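Local coordinates for protein transcriptional regulator (NtrC family) (Aquifex aeolicus, PDB 3DZD) that probably activates sigma54-dependent transcription as an NtrC-family response regulator, coupling a receiver domain to an AAA+ ATPase that is captured here in its inactive state, at residues A[5-9]-A[10-14]; A[194-197]-A[198-202]; A[235-238]-A[239-243]. All blocks are in the same frame, centred on the assembly; numbering follows the deposited sequence.

Contact 1: residues A[5-9]-A[10-14]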
loop_
_atom_site.group_PDB
_atom_site.type_symbol
_atom_site.label_atom_id
_atom_site.label_comp_id
_atom_site.label_asym_id
_atom_site.label_seq_id
_atom_site.Cartn_x
_atom_site.Cartn_y
_atom_site.Cartn_z
ATOM N N VAL A 5 8.951 4.992 29.796
ATOM C CA VAL A 5 10.012 4.185 30.388
ATOM C C VAL A 5 9.588 3.684 31.761
ATOM O O VAL A 5 9.411 4.476 32.691
ATOM C CB VAL A 5 11.325 4.978 30.528
ATOM C CG1 VAL A 5 12.412 4.085 31.106
ATOM C CG2 VAL A 5 11.765 5.525 29.181
ATOM N N VAL A 6 9.414 2.369 31.869
ATOM C CA VAL A 6 9.001 1.727 33.113
ATOM C C VAL A 6 10.166 0.974 33.763
ATOM O O VAL A 6 10.638 -0.031 33.223
ATOM C CB VAL A 6 7.861 0.726 32.867
ATOM C CG1 VAL A 6 7.314 0.223 34.185
ATOM C CG2 VAL A 6 6.761 1.372 32.041
ATOM N N ASP A 7 10.621 1.451 34.921
ATOM C CA ASP A 7 11.757 0.831 35.601
ATOM C C ASP A 7 11.877 1.254 37.061
ATOM O O ASP A 7 11.493 2.360 37.439
ATOM C CB ASP A 7 13.070 1.127 34.860
ATOM C CG ASP A 7 14.191 0.147 35.225
ATOM O OD1 ASP A 7 14.653 -0.601 34.341
ATOM O OD2 ASP A 7 14.617 0.119 36.394
ATOM N N ASP A 8 12.443 0.361 37.866
ATOM C CA ASP A 8 12.603 0.573 39.300
ATOM C C ASP A 8 13.746 1.530 39.645
ATOM O O ASP A 8 13.699 2.218 40.664
ATOM C CB ASP A 8 12.839 -0.773 39.991
ATOM C CG ASP A 8 12.845 -0.661 41.499
ATOM O OD1 ASP A 8 11.753 -0.555 42.090
ATOM O OD2 ASP A 8 13.943 -0.690 42.093
ATOM N N GLU A 9 14.770 1.579 38.801
ATOM C CA GLU A 9 15.981 2.320 39.141
ATOM C C GLU A 9 16.157 3.636 38.385
ATOM O O GLU A 9 16.006 3.690 37.166
ATOM C CB GLU A 9 17.205 1.431 38.945
ATOM C CG GLU A 9 17.240 0.248 39.892
ATOM C CD GLU A 9 18.484 -0.597 39.720
ATOM O OE1 GLU A 9 19.276 -0.316 38.790
ATOM O OE2 GLU A 9 18.669 -1.543 40.515
ATOM N N GLU A 10 16.487 4.690 39.124
ATOM C CA GLU A 10 16.717 6.010 38.536
ATOM C C GLU A 10 17.766 5.963 37.429
ATOM O O GLU A 10 17.652 6.658 36.424
ATOM C CB GLU A 10 17.148 7.016 39.611
ATOM C CG GLU A 10 16.084 7.335 40.658
ATOM C CD GLU A 10 14.946 8.184 40.109
ATOM O OE1 GLU A 10 15.145 8.860 39.078
ATOM O OE2 GLU A 10 13.852 8.177 40.716
ATOM N N SER A 11 18.794 5.147 37.622
ATOM C CA SER A 11 19.846 5.004 36.625
ATOM C C SER A 11 19.247 4.697 35.258
ATOM O O SER A 11 19.818 5.026 34.217
ATOM C CB SER A 11 20.819 3.899 37.033
ATOM O OG SER A 11 20.139 2.672 37.213
ATOM N N ILE A 12 18.090 4.055 35.261
ATOM C CA ILE A 12 17.422 3.778 34.006
ATOM C C ILE A 12 16.524 4.939 33.608
ATOM O O ILE A 12 16.716 5.550 32.554
ATOM C CB ILE A 12 16.610 2.478 34.063
ATOM C CG1 ILE A 12 17.550 1.283 34.186
ATOM C CG2 ILE A 12 15.762 2.335 32.804
ATOM C CD1 ILE A 12 18.476 1.126 32.994
ATOM N N THR A 13 15.556 5.250 34.459
ATOM C CA THR A 13 14.549 6.245 34.117
ATOM C C THR A 13 15.142 7.618 33.820
ATOM O O THR A 13 14.706 8.294 32.894
ATOM C CB THR A 13 13.472 6.364 35.210
ATOM O OG1 THR A 13 14.083 6.234 36.498
ATOM C CG2 THR A 13 12.425 5.271 35.039
ATOM N N SER A 14 16.133 8.032 34.602
ATOM C CA SER A 14 16.781 9.317 34.377
ATOM C C SER A 14 17.656 9.293 33.128
ATOM O O SER A 14 17.483 10.109 32.223
ATOM C CB SER A 14 17.616 9.729 35.592
ATOM O OG SER A 14 16.799 10.263 36.619
#
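V5 and D7 turn their side chains toward I12 and T13 where strand 2-6 passes into helix 10-22, the first strand-to-helix turn of the CheY-like receiver fold and part of a beta-alpha-beta unit. Van der Waals contacts come first. V5 CG1 reaches one methyl of each of two helix residues, 4.1 Å from I12 CG2 and equally far from T13 CG2. I12 crosses D7 at about a right angle, its CG1 and CG2 both 3.5 Å from D7 OD1, so the two branches flank that oxygen. Polar contacts shape the turn. D7 OD2 accepts from E9 N at 2.8 Å with an N-H...O angle of 176°, through the lone pair facing away from OD1; this closes an Asx turn and limits rotation of the carboxylate. D7 OD1 lies close to D51 OD2, and K101 touches D7. Together with D8, this grouping is consistent with the acidic phosphorylation pocket of receiver domains. E9, at the N-cap position, starts the helix with its carbonyl. Its O accepts from I12 N at 2.8 Å, well above the carbonyl plane, and from T13 N at 3.2 Å in that plane. T13 holds its hydroxyl between backbone N and carbonyl carbon (chi1 38°), which brings OG1 over the same carbonyl. The third bond to E9 O, donated by T13 OG1, measures 3.3 Å.

Contact 2: residues A[194-197]-A[198-202]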
loop_
_atom_site.group_PDB
_atom_site.type_symbol
_atom_site.label_atom_id
_atom_site.label_comp_id
_atom_site.label_asym_id
_atom_site.label_seq_id
_atom_site.Cartn_x
_atom_site.Cartn_y
_atom_site.Cartn_z
ATOM N N LEU A 194 7.919 -3.744 -23.959
ATOM C CA LEU A 194 8.071 -3.187 -22.619
ATOM C C LEU A 194 7.672 -4.223 -21.571
ATOM O O LEU A 194 8.001 -4.095 -20.391
ATOM C CB LEU A 194 7.228 -1.925 -22.456
ATOM C CG LEU A 194 7.999 -0.609 -22.315
ATOM C CD1 LEU A 194 8.854 -0.308 -23.549
ATOM C CD2 LEU A 194 7.043 0.546 -22.012
ATOM N N ALA A 195 6.955 -5.246 -22.019
ATOM C CA ALA A 195 6.522 -6.325 -21.145
ATOM C C ALA A 195 7.712 -6.997 -20.469
ATOM O O ALA A 195 7.763 -7.083 -19.245
ATOM C CB ALA A 195 5.705 -7.343 -21.923
ATOM N N GLU A 196 8.671 -7.463 -21.266
ATOM C CA GLU A 196 9.853 -8.131 -20.726
ATOM C C GLU A 196 10.566 -7.282 -19.674
ATOM O O GLU A 196 11.257 -7.807 -18.802
ATOM C CB GLU A 196 10.826 -8.501 -21.846
ATOM C CG GLU A 196 12.128 -9.117 -21.358
ATOM C CD GLU A 196 12.979 -9.661 -22.489
ATOM O OE1 GLU A 196 12.545 -9.569 -23.657
ATOM O OE2 GLU A 196 14.081 -10.180 -22.212
ATOM N N SER A 197 10.391 -5.970 -19.760
ATOM C CA SER A 197 11.007 -5.049 -18.814
ATOM C C SER A 197 10.161 -4.894 -17.558
ATOM O O SER A 197 10.685 -4.785 -16.450
ATOM C CB SER A 197 11.206 -3.683 -19.468
ATOM O OG SER A 197 11.343 -2.669 -18.488
ATOM N N GLU A 198 8.849 -4.865 -17.741
ATOM C CA GLU A 198 7.921 -4.762 -16.622
ATOM C C GLU A 198 8.070 -5.954 -15.692
ATOM O O GLU A 198 7.950 -5.826 -14.476
ATOM C CB GLU A 198 6.484 -4.695 -17.139
ATOM C CG GLU A 198 6.113 -3.354 -17.704
ATOM C CD GLU A 198 5.997 -2.307 -16.626
ATOM O OE1 GLU A 198 5.045 -2.396 -15.820
ATOM O OE2 GLU A 198 6.856 -1.397 -16.583
ATOM N N LEU A 199 8.329 -7.115 -16.279
ATOM C CA LEU A 199 8.426 -8.353 -15.523
ATOM C C LEU A 199 9.777 -8.498 -14.836
ATOM O O LEU A 199 9.849 -8.799 -13.642
ATOM C CB LEU A 199 8.213 -9.560 -16.447
ATOM C CG LEU A 199 6.797 -10.075 -16.691
ATOM C CD1 LEU A 199 6.833 -11.326 -17.568
ATOM C CD2 LEU A 199 6.106 -10.375 -15.375
ATOM N N PHE A 200 10.844 -8.297 -15.605
ATOM C CA PHE A 200 12.197 -8.607 -15.149
ATOM C C PHE A 200 12.932 -7.420 -14.537
ATOM O O PHE A 200 13.956 -7.586 -13.882
ATOM C CB PHE A 200 13.014 -9.199 -16.299
ATOM C CG PHE A 200 12.518 -10.536 -16.752
ATOM C CD1 PHE A 200 12.945 -11.694 -16.124
ATOM C CD2 PHE A 200 11.608 -10.635 -17.788
ATOM C CE1 PHE A 200 12.481 -12.930 -16.529
ATOM C CE2 PHE A 200 11.139 -11.866 -18.200
ATOM C CZ PHE A 200 11.574 -13.017 -17.569
ATOM N N GLY A 201 12.407 -6.223 -14.741
ATOM C CA GLY A 201 13.078 -5.038 -14.256
ATOM C C GLY A 201 14.389 -4.834 -14.984
ATOM O O GLY A 201 14.851 -5.711 -15.723
ATOM N N HIS A 202 14.992 -3.671 -14.782
ATOM C CA HIS A 202 16.260 -3.356 -15.425
ATOM C C HIS A 202 17.231 -2.770 -14.414
ATOM O O HIS A 202 16.828 -2.287 -13.357
ATOM C CB HIS A 202 16.046 -2.387 -16.588
ATOM C CG HIS A 202 15.193 -1.206 -16.242
ATOM N ND1 HIS A 202 15.719 -0.009 -15.808
ATOM C CD2 HIS A 202 13.850 -1.040 -16.267
ATOM C CE1 HIS A 202 14.738 0.845 -15.579
ATOM N NE2 HIS A 202 13.592 0.244 -15.849
#
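F200 lies against E196, four residues earlier and one helical turn away, in the short helix 195-200 of the AAA+ sigma54-interaction domain. The chain goes on into the GAFTGA motif that marks this family, and F207 of that motif touches L194 and S197. The F200 side chain runs back along the helix: CG is anti to the carbonyl carbon (chi1 -66°), which swings the ring toward the E196 carbonyl. F200 CB is 3.4 Å from E196 O, and the distance is similar at CG. F200 CD2 comes closest, 3.0 Å from E196 O, with the oxygen at the ring edge and near its plane. F200 CD2 also meets E196 CG at 3.9 Å. F200 CE2 is already 4.1 Å from E196 O; the ring also engages K241 in a cation-pi interaction, while L218 and V245 pack on F200. E196 is extended, its carboxylate plane 71° from the ring and its OE1 in a salt bridge to R237. E196 O serves F200 twice, since F200 N donates to it at 3.3 Å from above the carbonyl plane. The helix ends at G201, whose positive phi turns the chain away, with G201 N 2.8 Å from its acceptor S197 O.

Contact 3: residues A[235-238]-A[239-243]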
loop_
_atom_site.group_PDB
_atom_site.type_symbol
_atom_site.label_atom_id
_atom_site.label_comp_id
_atom_site.label_asym_id
_atom_site.label_seq_id
_atom_site.Cartn_x
_atom_site.Cartn_y
_atom_site.Cartn_z
ATOM N N ASP A 235 4.783 -11.775 -26.060
ATOM C CA ASP A 235 5.734 -12.181 -27.090
ATOM C C ASP A 235 6.133 -13.629 -26.858
ATOM O O ASP A 235 6.203 -14.080 -25.719
ATOM C CB ASP A 235 6.994 -11.309 -27.035
ATOM C CG ASP A 235 6.707 -9.838 -27.301
ATOM O OD1 ASP A 235 5.522 -9.469 -27.450
ATOM O OD2 ASP A 235 7.673 -9.047 -27.359
ATOM N N GLN A 236 6.405 -14.364 -27.929
ATOM C CA GLN A 236 6.834 -15.744 -27.765
ATOM C C GLN A 236 8.249 -15.782 -27.203
ATOM O O GLN A 236 8.781 -16.846 -26.879
ATOM C CB GLN A 236 6.733 -16.523 -29.076
ATOM C CG GLN A 236 6.776 -18.030 -28.880
ATOM C CD GLN A 236 5.675 -18.748 -29.633
ATOM O OE1 GLN A 236 4.875 -18.119 -30.329
ATOM N NE2 GLN A 236 5.622 -20.068 -29.493
ATOM N N ARG A 237 8.844 -14.602 -27.078
ATOM C CA ARG A 237 10.143 -14.458 -26.442
ATOM C C ARG A 237 9.967 -14.377 -24.933
ATOM O O ARG A 237 10.675 -15.045 -24.178
ATOM C CB ARG A 237 10.851 -13.202 -26.959
ATOM C CG ARG A 237 12.222 -12.984 -26.357
ATOM C CD ARG A 237 13.139 -12.223 -27.306
ATOM N NE ARG A 237 14.535 -12.356 -26.901
ATOM C CZ ARG A 237 15.069 -11.685 -25.888
ATOM N NH1 ARG A 237 14.321 -10.837 -25.194
ATOM N NH2 ARG A 237 16.343 -11.860 -25.568
ATOM N N VAL A 238 9.014 -13.547 -24.508
ATOM C CA VAL A 238 8.654 -13.422 -23.099
ATOM C C VAL A 238 8.107 -14.747 -22.560
ATOM O O VAL A 238 8.505 -15.195 -21.485
ATOM C CB VAL A 238 7.604 -12.325 -22.893
ATOM C CG1 VAL A 238 7.451 -12.013 -21.415
ATOM C CG2 VAL A 238 7.982 -11.075 -23.666
ATOM N N GLN A 239 7.203 -15.371 -23.320
ATOM C CA GLN A 239 6.630 -16.663 -22.956
ATOM C C GLN A 239 7.720 -17.638 -22.570
ATOM O O GLN A 239 7.605 -18.353 -21.577
ATOM C CB GLN A 239 5.811 -17.255 -24.109
ATOM C CG GLN A 239 4.547 -16.471 -24.428
ATOM C CD GLN A 239 3.765 -17.047 -25.592
ATOM O OE1 GLN A 239 3.838 -18.238 -25.877
ATOM N NE2 GLN A 239 3.001 -16.196 -26.267
ATOM N N ALA A 240 8.774 -17.675 -23.369
ATOM C CA ALA A 240 9.867 -18.608 -23.141
ATOM C C ALA A 240 10.603 -18.262 -21.851
ATOM O O ALA A 240 10.878 -19.133 -21.026
ATOM C CB ALA A 240 10.818 -18.589 -24.318
ATOM N N LYS A 241 10.913 -16.982 -21.684
ATOM C CA LYS A 241 11.572 -16.495 -20.480
ATOM C C LYS A 241 10.744 -16.758 -19.222
ATOM O O LYS A 241 11.264 -17.238 -18.220
ATOM C CB LYS A 241 11.869 -15.001 -20.617
ATOM C CG LYS A 241 12.924 -14.691 -21.674
ATOM C CD LYS A 241 13.172 -13.195 -21.786
ATOM C CE LYS A 241 13.574 -12.601 -20.443
ATOM N NZ LYS A 241 14.720 -13.342 -19.843
ATOM N N LEU A 242 9.458 -16.428 -19.286
ATOM C CA LEU A 242 8.533 -16.664 -18.188
ATOM C C LEU A 242 8.532 -18.145 -17.820
ATOM O O LEU A 242 8.537 -18.508 -16.646
ATOM C CB LEU A 242 7.127 -16.214 -18.590
ATOM C CG LEU A 242 5.989 -16.364 -17.576
ATOM C CD1 LEU A 242 6.291 -15.590 -16.303
ATOM C CD2 LEU A 242 4.651 -15.900 -18.177
ATOM N N LEU A 243 8.534 -18.999 -18.840
ATOM C CA LEU A 243 8.558 -20.434 -18.629
ATOM C C LEU A 243 9.773 -20.825 -17.783
ATOM O O LEU A 243 9.652 -21.539 -16.783
ATOM C CB LEU A 243 8.594 -21.170 -19.969
ATOM C CG LEU A 243 8.691 -22.687 -19.831
ATOM C CD1 LEU A 243 7.441 -23.249 -19.152
ATOM C CD2 LEU A 243 8.914 -23.333 -21.179
#
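R237 and K241 bring together a guanidinium and an aliphatic chain: K241 CD approaches the flat group obliquely, 4.3 Å from R237 NH1. The other flat group, the Q239 carboxamide, sits beside the backbone of the first turn, with Q239 CD 4.0 Å from Q236 CA. Both polar ends of this amide are held from outside the two segments: NE2 donates to L234 O and OE1 accepts from R284 N, which together fix its rotation. The extended Q239 chain (chi2 179°) carries the buried amide out to these partners, and Q239 CG passes 3.2 Å from D235 O. That oxygen also accepts from Q239 N at 2.9 Å in a nearly straight bond. One turn on, V238 O receives L242 N at 2.7 Å with an N-H...O angle of 177°, an i to i+4 alpha-helical bond, whereas A240 N stands 3.6 Å from Q236 O, so the first turn is less regular. K241 CG lies 3.4 Å from R237 O. The like charges R237 NH1 and K241 NZ are 5.9 Å apart, and a salt bridge to E196 holds R237, probably easing their repulsion. Helix 236-248, which follows strand 225-229 of the AAA+ core, is flanked by two helices: V238 and K241 meet helix 195-200, whereas Q239 and L243 pack on helix 285-291, and A240 and L243 on R284 just before it.

In the fold
Contacts 2 and 3 form one interface inside the AAA+ ATPase domain, their centres about 12 Å apart. A salt bridge and packing join them: E196 OE1 is 2.7 Å from R237 NH1 in the salt bridge, while F200 CE2 packs 3.4 Å from K241 CE and L199 CD1 4.0 Å from V238 CG1. Helix 195-200, which leads into the GAFTGA motif, is thereby fastened to helix 236-248. Contact 1 belongs to the separate receiver domain, with centres about 54 Å and 62 Å away from contacts 2 and 3; the nearest atoms are still about 44 Å and 50 Å apart, so neither touches it. The bound ADP is held by residues between 130 and 351, a range reaching from the ATPase domain into its lid.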